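Local coordinates for USG-1 protein homolog (Pseudomonas aeruginosa, PDB 2HJS) that is probably an NAD(P)-dependent oxidoreductase of the aspartate-semialdehyde dehydrogenase family, with a nucleotide-binding domain and a dimerisation domain, at residues N8-G13 with G70-A75; A76-S81 with D97-L102; P104-P109 with P125-S130. All blocks are in the same frame, centred on the assembly; numbering follows the deposited sequence.

Contact 1 (N8-G13 with G70-A75); sequences NVAVVG and GLAFFA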
ATOM      1  N   ASN A   8     -26.392 -17.426 -28.359  1.00 58.20           N
ATOM      2  CA  ASN A   8     -25.655 -18.477 -27.702  1.00 55.93           C
ATOM      3  C   ASN A   8     -24.343 -17.986 -27.253  1.00 56.84           C
ATOM      4  O   ASN A   8     -23.655 -17.222 -27.958  1.00 56.36           O
ATOM      5  CB  ASN A   8     -25.459 -19.670 -28.620  1.00 57.42           C
ATOM      6  CG  ASN A   8     -26.764 -20.346 -28.964  1.00 54.64           C
ATOM      7  OD1 ASN A   8     -27.688 -20.382 -28.169  1.00 56.59           O
ATOM      8  ND2 ASN A   8     -26.841 -20.873 -30.152  1.00 58.22           N
ATOM      9  N   VAL A   9     -23.998 -18.414 -26.044  1.00 55.07           N
ATOM     10  CA  VAL A   9     -22.904 -17.841 -25.357  1.00 53.71           C
ATOM     11  C   VAL A   9     -21.973 -18.985 -25.001  1.00 52.19           C
ATOM     12  O   VAL A   9     -22.426 -20.080 -24.635  1.00 52.28           O
ATOM     13  CB  VAL A   9     -23.415 -17.083 -24.114  1.00 53.92           C
ATOM     14  CG1 VAL A   9     -22.279 -16.611 -23.265  1.00 51.04           C
ATOM     15  CG2 VAL A   9     -24.302 -15.908 -24.549  1.00 54.37           C
ATOM     16  N   ALA A  10     -20.683 -18.741 -25.173  1.00 50.08           N
ATOM     17  CA  ALA A  10     -19.635 -19.591 -24.628  1.00 49.41           C
ATOM     18  C   ALA A  10     -18.925 -18.824 -23.516  1.00 48.49           C
ATOM     19  O   ALA A  10     -18.733 -17.623 -23.638  1.00 49.24           O
ATOM     20  CB  ALA A  10     -18.639 -19.951 -25.711  1.00 48.51           C
ATOM     21  N   VAL A  11     -18.547 -19.513 -22.441  1.00 48.35           N
ATOM     22  CA  VAL A  11     -17.614 -18.954 -21.452  1.00 47.93           C
ATOM     23  C   VAL A  11     -16.367 -19.830 -21.414  1.00 48.19           C
ATOM     24  O   VAL A  11     -16.402 -20.967 -20.940  1.00 48.20           O
ATOM     25  CB  VAL A  11     -18.224 -18.802 -20.031  1.00 48.05           C
ATOM     26  CG1 VAL A  11     -17.175 -18.278 -19.018  1.00 46.31           C
ATOM     27  CG2 VAL A  11     -19.456 -17.882 -20.067  1.00 46.81           C
ATOM     28  N   VAL A  12     -15.278 -19.267 -21.930  1.00 47.88           N
ATOM     29  CA  VAL A  12     -13.968 -19.907 -21.988  1.00 47.66           C
ATOM     30  C   VAL A  12     -13.238 -19.589 -20.702  1.00 47.99           C
ATOM     31  O   VAL A  12     -13.160 -18.427 -20.297  1.00 48.71           O
ATOM     32  CB  VAL A  12     -13.210 -19.429 -23.246  1.00 47.34           C
ATOM     33  CG1 VAL A  12     -11.829 -20.038 -23.316  1.00 48.01           C
ATOM     34  CG2 VAL A  12     -14.012 -19.832 -24.511  1.00 45.75           C
ATOM     35  N   GLY A  13     -12.770 -20.631 -20.022  1.00 48.09           N
ATOM     36  CA  GLY A  13     -12.118 -20.502 -18.713  1.00 47.36           C
ATOM     37  C   GLY A  13     -13.123 -20.516 -17.575  1.00 47.46           C
ATOM     38  O   GLY A  13     -12.930 -19.889 -16.539  1.00 46.94           O
ATOM     39  N   GLY A  70     -22.918 -17.076 -30.658  1.00 53.07           N
ATOM     40  CA  GLY A  70     -22.901 -15.698 -31.136  1.00 52.70           C
ATOM     41  C   GLY A  70     -22.052 -14.736 -30.300  1.00 50.45           C
ATOM     42  O   GLY A  70     -21.681 -13.671 -30.785  1.00 52.39           O
ATOM     43  N   LEU A  71     -21.774 -15.089 -29.042  1.00 49.82           N
ATOM     44  CA  LEU A  71     -20.936 -14.295 -28.129  1.00 48.09           C
ATOM     45  C   LEU A  71     -20.074 -15.214 -27.231  1.00 48.47           C
ATOM     46  O   LEU A  71     -20.570 -16.257 -26.782  1.00 48.01           O
ATOM     47  CB  LEU A  71     -21.805 -13.378 -27.237  1.00 47.92           C
ATOM     48  CG  LEU A  71     -21.132 -12.493 -26.151  1.00 46.86           C
ATOM     49  CD1 LEU A  71     -20.147 -11.443 -26.753  1.00 44.52           C
ATOM     50  CD2 LEU A  71     -22.200 -11.772 -25.323  1.00 47.44           C
ATOM     51  N   ALA A  72     -18.798 -14.825 -26.973  1.00 47.95           N
ATOM     52  CA  ALA A  72     -17.883 -15.595 -26.120  1.00 47.15           C
ATOM     53  C   ALA A  72     -17.154 -14.683 -25.143  1.00 47.97           C
ATOM     54  O   ALA A  72     -16.576 -13.660 -25.532  1.00 47.48           O
ATOM     55  CB  ALA A  72     -16.882 -16.388 -26.925  1.00 46.04           C
ATOM     56  N   PHE A  73     -17.206 -15.063 -23.870  1.00 47.67           N
ATOM     57  CA  PHE A  73     -16.391 -14.424 -22.851  1.00 47.69           C
ATOM     58  C   PHE A  73     -15.148 -15.264 -22.672  1.00 47.83           C
ATOM     59  O   PHE A  73     -15.254 -16.447 -22.314  1.00 48.35           O
ATOM     60  CB  PHE A  73     -17.160 -14.376 -21.544  1.00 46.89           C
ATOM     61  CG  PHE A  73     -18.401 -13.527 -21.607  1.00 47.32           C
ATOM     62  CD1 PHE A  73     -18.325 -12.140 -21.399  1.00 45.52           C
ATOM     63  CD2 PHE A  73     -19.649 -14.105 -21.863  1.00 46.14           C
ATOM     64  CE1 PHE A  73     -19.476 -11.342 -21.435  1.00 47.03           C
ATOM     65  CE2 PHE A  73     -20.822 -13.312 -21.913  1.00 47.16           C
ATOM     66  CZ  PHE A  73     -20.735 -11.927 -21.683  1.00 47.17           C
ATOM     67  N   PHE A  74     -13.979 -14.674 -22.932  1.00 47.31           N
ATOM     68  CA  PHE A  74     -12.713 -15.357 -22.710  1.00 47.56           C
ATOM     69  C   PHE A  74     -12.145 -14.921 -21.355  1.00 48.46           C
ATOM     70  O   PHE A  74     -11.575 -13.842 -21.228  1.00 48.26           O
ATOM     71  CB  PHE A  74     -11.725 -15.066 -23.849  1.00 47.29           C
ATOM     72  CG  PHE A  74     -11.866 -15.976 -25.050  1.00 48.02           C
ATOM     73  CD1 PHE A  74     -12.991 -15.914 -25.878  1.00 47.71           C
ATOM     74  CD2 PHE A  74     -10.859 -16.893 -25.364  1.00 47.17           C
ATOM     75  CE1 PHE A  74     -13.123 -16.778 -26.989  1.00 46.88           C
ATOM     76  CE2 PHE A  74     -10.973 -17.734 -26.475  1.00 46.48           C
ATOM     77  CZ  PHE A  74     -12.108 -17.683 -27.280  1.00 47.09           C
ATOM     78  N   ALA A  75     -12.332 -15.769 -20.353  1.00 48.61           N
ATOM     79  CA  ALA A  75     -11.870 -15.521 -19.000  1.00 49.55           C
ATOM     80  C   ALA A  75     -10.809 -16.555 -18.621  1.00 49.78           C
ATOM     81  O   ALA A  75     -10.707 -16.952 -17.460  1.00 50.91           O
ATOM     82  CB  ALA A  75     -13.063 -15.585 -18.024  1.00 49.31           C
TER
HETATM   83  O   HOH W   1     -11.271 -17.530 -15.032  1.00 40.08           O

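Contact 2 (A76-S81 with D97-L102); sequences AAAEVS and DLSGAL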
ATOM      1  N   ALA A  76     -10.034 -17.007 -19.604  1.00 49.77           N
ATOM      2  CA  ALA A  76      -8.986 -18.013 -19.369  1.00 49.94           C
ATOM      3  C   ALA A  76      -7.579 -17.395 -19.424  1.00 49.43           C
ATOM      4  O   ALA A  76      -7.441 -16.193 -19.596  1.00 48.22           O
ATOM      5  CB  ALA A  76      -9.117 -19.152 -20.377  1.00 49.54           C
ATOM      6  N   ALA A  77      -6.540 -18.219 -19.292  1.00 49.91           N
ATOM      7  CA  ALA A  77      -5.164 -17.731 -19.437  1.00 50.35           C
ATOM      8  C   ALA A  77      -5.013 -17.006 -20.786  1.00 50.50           C
ATOM      9  O   ALA A  77      -5.728 -17.315 -21.743  1.00 49.84           O
ATOM     10  CB  ALA A  77      -4.191 -18.893 -19.357  1.00 50.46           C
ATOM     11  N   ALA A  78      -4.094 -16.051 -20.848  1.00 50.52           N
ATOM     12  CA  ALA A  78      -3.812 -15.304 -22.076  1.00 51.55           C
ATOM     13  C   ALA A  78      -3.434 -16.203 -23.247  1.00 52.58           C
ATOM     14  O   ALA A  78      -3.782 -15.898 -24.398  1.00 53.27           O
ATOM     15  CB  ALA A  78      -2.731 -14.243 -21.831  1.00 51.10           C
ATOM     16  N   GLU A  79      -2.758 -17.319 -22.971  1.00 53.29           N
ATOM     17  CA  GLU A  79      -2.393 -18.244 -24.046  1.00 55.15           C
ATOM     18  C   GLU A  79      -3.617 -18.874 -24.734  1.00 53.59           C
ATOM     19  O   GLU A  79      -3.620 -19.102 -25.953  1.00 52.98           O
ATOM     20  CB  GLU A  79      -1.388 -19.305 -23.574  1.00 55.32           C
ATOM     21  CG  GLU A  79      -1.856 -20.170 -22.397  1.00 58.94           C
ATOM     22  CD  GLU A  79      -1.132 -21.523 -22.332  1.00 60.31           C
ATOM     23  OE1 GLU A  79      -1.838 -22.572 -22.236  1.00 66.24           O
ATOM     24  OE2 GLU A  79       0.134 -21.539 -22.402  1.00 66.06           O
ATOM     25  N   VAL A  80      -4.661 -19.138 -23.950  1.00 52.53           N
ATOM     26  CA  VAL A  80      -5.931 -19.619 -24.504  1.00 51.52           C
ATOM     27  C   VAL A  80      -6.555 -18.570 -25.454  1.00 51.10           C
ATOM     28  O   VAL A  80      -7.039 -18.915 -26.524  1.00 50.80           O
ATOM     29  CB  VAL A  80      -6.917 -20.085 -23.397  1.00 51.23           C
ATOM     30  CG1 VAL A  80      -8.241 -20.537 -24.003  1.00 50.89           C
ATOM     31  CG2 VAL A  80      -6.298 -21.212 -22.573  1.00 50.13           C
ATOM     32  N   SER A  81      -6.531 -17.304 -25.049  0.50 51.01           N
ATOM     33  CA  SER A  81      -7.006 -16.222 -25.902  0.50 51.13           C
ATOM     34  C   SER A  81      -6.207 -16.128 -27.210  0.50 51.38           C
ATOM     35  O   SER A  81      -6.794 -16.030 -28.283  0.50 51.44           O
ATOM     36  CB  SER A  81      -6.948 -14.891 -25.161  0.50 50.87           C
ATOM     37  OG  SER A  81      -7.319 -13.832 -26.025  0.50 50.70           O
ATOM     38  N   ASP A  97     -12.593 -10.482 -24.401  1.00 48.35           N
ATOM     39  CA  ASP A  97     -11.439 -11.150 -23.828  1.00 48.60           C
ATOM     40  C   ASP A  97     -10.967 -10.443 -22.559  1.00 48.21           C
ATOM     41  O   ASP A  97     -10.561  -9.299 -22.611  1.00 48.17           O
ATOM     42  CB  ASP A  97     -10.299 -11.173 -24.855  1.00 49.07           C
ATOM     43  CG  ASP A  97      -9.008 -11.805 -24.305  1.00 50.63           C
ATOM     44  OD1 ASP A  97      -9.069 -12.576 -23.315  1.00 52.55           O
ATOM     45  OD2 ASP A  97      -7.920 -11.512 -24.865  1.00 53.61           O
ATOM     46  N   LEU A  98     -11.018 -11.131 -21.423  1.00 48.22           N
ATOM     47  CA  LEU A  98     -10.669 -10.512 -20.158  1.00 48.56           C
ATOM     48  C   LEU A  98      -9.152 -10.579 -19.865  1.00 48.71           C
ATOM     49  O   LEU A  98      -8.698  -9.991 -18.911  1.00 48.22           O
ATOM     50  CB  LEU A  98     -11.468 -11.136 -19.013  1.00 48.46           C
ATOM     51  CG  LEU A  98     -13.009 -10.899 -18.962  1.00 49.85           C
ATOM     52  CD1 LEU A  98     -13.855 -11.705 -20.015  1.00 50.11           C
ATOM     53  CD2 LEU A  98     -13.515 -11.242 -17.613  1.00 46.63           C
ATOM     54  N   SER A  99      -8.388 -11.291 -20.690  1.00 49.25           N
ATOM     55  CA  SER A  99      -6.974 -11.540 -20.406  1.00 50.14           C
ATOM     56  C   SER A  99      -6.088 -10.426 -20.959  1.00 50.78           C
ATOM     57  O   SER A  99      -4.923 -10.338 -20.623  1.00 50.58           O
ATOM     58  CB  SER A  99      -6.554 -12.870 -21.015  1.00 50.18           C
ATOM     59  OG  SER A  99      -6.533 -12.759 -22.419  1.00 50.85           O
ATOM     60  N   GLY A 100      -6.651  -9.585 -21.824  1.00 52.21           N
ATOM     61  CA  GLY A 100      -5.876  -8.524 -22.488  1.00 52.81           C
ATOM     62  C   GLY A 100      -4.813  -8.984 -23.481  1.00 53.44           C
ATOM     63  O   GLY A 100      -3.970  -8.178 -23.914  1.00 53.14           O
ATOM     64  N   ALA A 101      -4.862 -10.266 -23.861  1.00 53.60           N
ATOM     65  CA  ALA A 101      -3.808 -10.899 -24.657  1.00 53.72           C
ATOM     66  C   ALA A 101      -3.602 -10.246 -26.010  1.00 54.20           C
ATOM     67  O   ALA A 101      -2.513 -10.338 -26.567  1.00 54.06           O
ATOM     68  CB  ALA A 101      -4.103 -12.379 -24.849  1.00 53.93           C
ATOM     69  N   LEU A 102      -4.645  -9.601 -26.537  1.00 54.91           N
ATOM     70  CA  LEU A 102      -4.632  -9.066 -27.908  1.00 55.99           C
ATOM     71  C   LEU A 102      -4.716  -7.539 -27.975  1.00 56.65           C
ATOM     72  O   LEU A 102      -4.991  -6.958 -29.044  1.00 55.98           O
ATOM     73  CB  LEU A 102      -5.748  -9.701 -28.737  1.00 56.30           C
ATOM     74  CG  LEU A 102      -5.719 -11.232 -28.774  1.00 57.08           C
ATOM     75  CD1 LEU A 102      -6.989 -11.731 -29.357  1.00 59.52           C
ATOM     76  CD2 LEU A 102      -4.506 -11.774 -29.554  1.00 58.44           C
TER

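Contact 3 (P104-P109 with P125-S130); sequences PSVAPP and PFLLSS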
ATOM      1  N   PRO A 104      -2.933  -3.755 -27.767  1.00 58.25           N
ATOM      2  CA  PRO A 104      -4.006  -2.760 -27.662  1.00 58.25           C
ATOM      3  C   PRO A 104      -4.886  -2.547 -28.904  1.00 58.08           C
ATOM      4  O   PRO A 104      -5.922  -1.893 -28.795  1.00 59.64           O
ATOM      5  CB  PRO A 104      -3.227  -1.475 -27.380  1.00 58.80           C
ATOM      6  CG  PRO A 104      -1.925  -1.658 -28.166  1.00 58.57           C
ATOM      7  CD  PRO A 104      -1.682  -3.162 -28.281  1.00 58.42           C
ATOM      8  N   SER A 105      -4.491  -3.081 -30.059  0.50 57.24           N
ATOM      9  CA  SER A 105      -5.149  -2.705 -31.302  0.50 56.58           C
ATOM     10  C   SER A 105      -6.083  -3.766 -31.879  0.50 55.98           C
ATOM     11  O   SER A 105      -7.137  -3.422 -32.416  0.50 55.82           O
ATOM     12  CB  SER A 105      -4.126  -2.255 -32.352  0.50 56.61           C
ATOM     13  OG  SER A 105      -3.362  -3.345 -32.827  0.50 56.87           O
ATOM     14  N   VAL A 106      -5.698  -5.038 -31.773  1.00 55.18           N
ATOM     15  CA  VAL A 106      -6.523  -6.127 -32.290  1.00 53.98           C
ATOM     16  C   VAL A 106      -7.811  -6.232 -31.478  1.00 53.04           C
ATOM     17  O   VAL A 106      -8.898  -6.327 -32.061  1.00 51.95           O
ATOM     18  CB  VAL A 106      -5.768  -7.484 -32.382  1.00 53.92           C
ATOM     19  CG1 VAL A 106      -6.728  -8.603 -32.790  1.00 54.39           C
ATOM     20  CG2 VAL A 106      -4.637  -7.397 -33.414  1.00 54.10           C
ATOM     21  N   ALA A 107      -7.680  -6.196 -30.145  1.00 52.00           N
ATOM     22  CA  ALA A 107      -8.836  -6.174 -29.251  1.00 51.49           C
ATOM     23  C   ALA A 107      -8.699  -5.008 -28.268  1.00 51.66           C
ATOM     24  O   ALA A 107      -8.129  -5.150 -27.191  1.00 50.96           O
ATOM     25  CB  ALA A 107      -9.010  -7.511 -28.517  1.00 50.93           C
ATOM     26  N   PRO A 108      -9.218  -3.835 -28.660  1.00 51.90           N
ATOM     27  CA  PRO A 108      -9.140  -2.636 -27.830  1.00 51.52           C
ATOM     28  C   PRO A 108      -9.933  -2.798 -26.523  1.00 51.66           C
ATOM     29  O   PRO A 108     -10.987  -3.460 -26.511  1.00 50.50           O
ATOM     30  CB  PRO A 108      -9.750  -1.541 -28.724  1.00 51.66           C
ATOM     31  CG  PRO A 108     -10.511  -2.262 -29.789  1.00 52.12           C
ATOM     32  CD  PRO A 108      -9.910  -3.606 -29.952  1.00 51.76           C
ATOM     33  N   PRO A 109      -9.394  -2.257 -25.413  1.00 51.72           N
ATOM     34  CA  PRO A 109     -10.157  -2.258 -24.166  1.00 51.92           C
ATOM     35  C   PRO A 109     -11.378  -1.332 -24.211  1.00 52.27           C
ATOM     36  O   PRO A 109     -11.255  -0.174 -24.625  1.00 52.19           O
ATOM     37  CB  PRO A 109      -9.146  -1.796 -23.120  1.00 51.46           C
ATOM     38  CG  PRO A 109      -8.071  -1.058 -23.894  1.00 52.02           C
ATOM     39  CD  PRO A 109      -8.045  -1.659 -25.261  1.00 51.70           C
ATOM     40  N   PRO A 125     -18.883  -9.149 -36.374  1.00 59.96           N
ATOM     41  CA  PRO A 125     -18.447  -9.618 -35.029  1.00 58.58           C
ATOM     42  C   PRO A 125     -17.360  -8.790 -34.318  1.00 57.48           C
ATOM     43  O   PRO A 125     -16.363  -8.405 -34.926  1.00 57.83           O
ATOM     44  CB  PRO A 125     -17.952 -11.046 -35.284  1.00 58.78           C
ATOM     45  CG  PRO A 125     -17.797 -11.162 -36.798  1.00 59.61           C
ATOM     46  CD  PRO A 125     -18.721 -10.189 -37.426  1.00 58.82           C
ATOM     47  N   PHE A 126     -17.565  -8.517 -33.029  1.00 55.49           N
ATOM     48  CA  PHE A 126     -16.650  -7.693 -32.263  1.00 53.80           C
ATOM     49  C   PHE A 126     -15.507  -8.531 -31.685  1.00 53.06           C
ATOM     50  O   PHE A 126     -15.618  -9.751 -31.518  1.00 52.02           O
ATOM     51  CB  PHE A 126     -17.398  -6.929 -31.161  1.00 53.47           C
ATOM     52  CG  PHE A 126     -18.511  -6.031 -31.675  1.00 53.32           C
ATOM     53  CD1 PHE A 126     -18.255  -4.712 -32.025  1.00 52.53           C
ATOM     54  CD2 PHE A 126     -19.818  -6.517 -31.815  1.00 54.37           C
ATOM     55  CE1 PHE A 126     -19.273  -3.884 -32.486  1.00 52.90           C
ATOM     56  CE2 PHE A 126     -20.854  -5.691 -32.293  1.00 52.97           C
ATOM     57  CZ  PHE A 126     -20.579  -4.374 -32.624  1.00 52.24           C
ATOM     58  N   LEU A 127     -14.385  -7.876 -31.432  1.00 52.47           N
ATOM     59  CA  LEU A 127     -13.312  -8.483 -30.668  1.00 52.41           C
ATOM     60  C   LEU A 127     -12.726  -7.420 -29.747  1.00 52.68           C
ATOM     61  O   LEU A 127     -11.977  -6.533 -30.177  1.00 52.63           O
ATOM     62  CB  LEU A 127     -12.269  -9.120 -31.596  1.00 52.56           C
ATOM     63  CG  LEU A 127     -10.951  -9.596 -30.967  1.00 52.90           C
ATOM     64  CD1 LEU A 127     -11.180 -10.604 -29.832  1.00 52.07           C
ATOM     65  CD2 LEU A 127     -10.021 -10.176 -32.030  1.00 51.89           C
ATOM     66  N   LEU A 128     -13.105  -7.498 -28.473  1.00 52.60           N
ATOM     67  CA  LEU A 128     -12.829  -6.433 -27.526  1.00 51.88           C
ATOM     68  C   LEU A 128     -12.163  -7.020 -26.326  1.00 52.13           C
ATOM     69  O   LEU A 128     -12.351  -8.201 -26.033  1.00 51.89           O
ATOM     70  CB  LEU A 128     -14.132  -5.778 -27.067  1.00 52.08           C
ATOM     71  CG  LEU A 128     -15.077  -5.374 -28.202  1.00 54.08           C
ATOM     72  CD1 LEU A 128     -16.484  -5.218 -27.680  1.00 53.76           C
ATOM     73  CD2 LEU A 128     -14.566  -4.114 -28.888  1.00 52.03           C
ATOM     74  N   SER A 129     -11.403  -6.184 -25.617  1.00 51.86           N
ATOM     75  CA  SER A 129     -10.839  -6.572 -24.334  1.00 52.47           C
ATOM     76  C   SER A 129     -11.641  -5.938 -23.205  1.00 52.59           C
ATOM     77  O   SER A 129     -12.058  -4.779 -23.279  1.00 53.14           O
ATOM     78  CB  SER A 129      -9.358  -6.157 -24.219  1.00 51.76           C
ATOM     79  OG  SER A 129      -8.557  -6.863 -25.155  1.00 53.36           O
ATOM     80  N   SER A 130     -11.852  -6.694 -22.151  1.00 52.13           N
ATOM     81  CA  SER A 130     -12.320  -6.080 -20.921  1.00 52.22           C
ATOM     82  C   SER A 130     -11.082  -5.924 -20.009  1.00 52.48           C
ATOM     83  O   SER A 130     -10.362  -6.894 -19.795  1.00 53.76           O
ATOM     84  CB  SER A 130     -13.428  -6.940 -20.314  1.00 51.29           C
ATOM     85  OG  SER A 130     -14.145  -6.240 -19.329  1.00 52.36           O
TER

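Contact 1 (N8-G13 with G70-A75)
Val-12 and Phe-74 are paired across two neighbouring parallel strands, 9-12 and 71-74, and their side chains run alongside each other off the same face of the sheet. From Val-12, CB rests near the rim of the Phe-74 ring, 4.1 Å from its CD2. CG1 stands anti to the backbone N (chi1 178°) and reaches the CD2 and CE2 side of the ring, 3.9 Å from CD2. The other methyl, CG2, lies beside the backbone N and sits over the middle of one ring face, 4.0 Å from the Phe-74 ring centroid and 10° off the normal, a CH-pi contact.

On the same face of the sheet Ala-10 CB meets Ala-72 CB. The opposite face carries Val-9, Val-11, Leu-71 and Phe-73; here Val-9 CG1 comes to the edge of the Phe-73 ring, in its plane, 3.9 Å from CE2. Leu-22 of helix 17-28 packs against both Val-11 and Phe-73 on this side.

Between the faces the backbones are laced in regular parallel fashion: Leu-71 O accepts from Ala-10 N, Ala-10 O from Phe-73 N, Phe-73 O from Val-12 N, and Val-12 O from Ala-75 N at 2.8 Å. At the start, Asn-8 O is gripped twice, by the amides of Gly-70 and Leu-71. Past the last rung a water donates to Ala-75 O, at 2.6 Å, and to Gly-13 O.

Polar groups thus pair within the sheet while both faces present hydrocarbon and aromatic carbon, the chemistry of a buried central strand pair in a Rossmann-type domain.

Contact 2 (A76-S81 with D97-L102)
Ala-78 and Ala-101 mark where the two backbones come together, their CA atoms 5.1 Å apart. Segment 76-81 runs from a short non-helical stretch into the first turn of helix 78-90, with Ala-77 at the N-cap position, whereas 97-102 leaves strand 94-97 and curls as a loop beside that turn. The curl is set by Asp-97, whose OD1 accepts from the backbone N of Ser-99 at 3.0 Å, an Asx turn; Gly-100, with positive phi (67°), carries the chain round.

Asp-97 also carries the polar link across this contact. Its CG is anti to the backbone N (chi1 177°), on the side of Ser-81. In the conformer described, one of two modelled for this serine, Ser-81 OG donates to Asp-97 OD2 at 2.7 Å from well above the carboxylate plane, 68° out of it; in that conformer too, Ser-81 CB lies 3.5 Å from Ser-99 OG, and Leu-102 CD1 approaches Ser-81 OG. OD1 of Asp-97 takes a second donor, Ser-99 OG, at 2.7 Å on its syn lone pair. Ser-99 CB nears the carbonyl oxygen of Ala-76, and Ala-78 CB touches Ala-101 CB at 3.8 Å.

The secure part of this network is the pair of Ser-99 donors, amide and hydroxyl, on Asp-97 OD1, with a weak bond from Ala-101 N to OD2. They would be expected to stabilise the buried negative charge and to fix the rotation of the group. In the conformer described the carboxylate also reaches the helix, tying the end of strand 94-97 to the first turn of 78-90.

Contact 3 (P104-P109 with P125-S130)
Val-106 and Leu-127 make the first touch as the loop 104-109 comes up to strand 127-129. Val-106 CG1, anti to the backbone N, meets Leu-127 CD2 at 3.7 Å, and the two side chains cross at a slant. Glu-86 of helix 78-90 touches both of them.

Ala-107 is next and lies deeper. Its CB, turned toward the strand, fits between Leu-127 and Ser-129, 3.8 Å from Leu-127 CG and 3.5 Å from Ser-129 OG. Its CA approaches Leu-127 O in a CA-H...O contact. Ser-129 OG donates to Ala-107 O at 2.7 Å, standing 38° above the carbonyl plane. Ser-129 OG is anti to its own carbonyl carbon, beside the backbone N (chi1 -65°), which turns the hydroxyl to the loop.

Pro-108 then brings CD to Leu-127 O and offers its own carbonyl to the strand. Ser-129 N donates to Pro-108 O at 2.9 Å in an almost straight bond, 174° at the hydrogen. One residue thus binds the loop twice, with OG on Ala-107 and N on Pro-108.

Pro-109 ends the walk beside Ser-129 in a single bridge. Its CA sits 3.3 Å from Ser-129 O, another CA-H...O contact. A proline has no amide hydrogen to donate; within 104-109 the carbonyls of Ala-107 and Pro-108 do the polar bonding to Ser-129, and backbone bonding with this serine goes on at Val-110.

Strand 127-129 is the last strand on its side of the sheet within this chain, bonded to strand 94-97 along its other edge. The arrangement is that of a proline-rich connection lining the outer edge of a Rossmann-type nucleotide-binding sheet.

The three contacts follow one another in series along the chain, each closing before the next opens, along one mixed sheet in which strands 9-12, 71-74, 94-97 and 127-129 lie side by side and parallel. Contact 1 is in the middle of the sheet and contact 3 at its edge; contact 2 lies beyond the end of strand 94-97, which comes between them. Centres of contacts 1 and 2 are about 12 Å apart, those of 2 and 3 about 11 Å. Strand 71-74, helix 78-90 and strand 94-97 form a beta-alpha-beta crossover. Asp-97 exchanges backbone bonds with Leu-128 and Ser-130. Together the contacts join parallel strands on one side of strand 9-12 in a Rossmann-type domain that probably binds NAD(P).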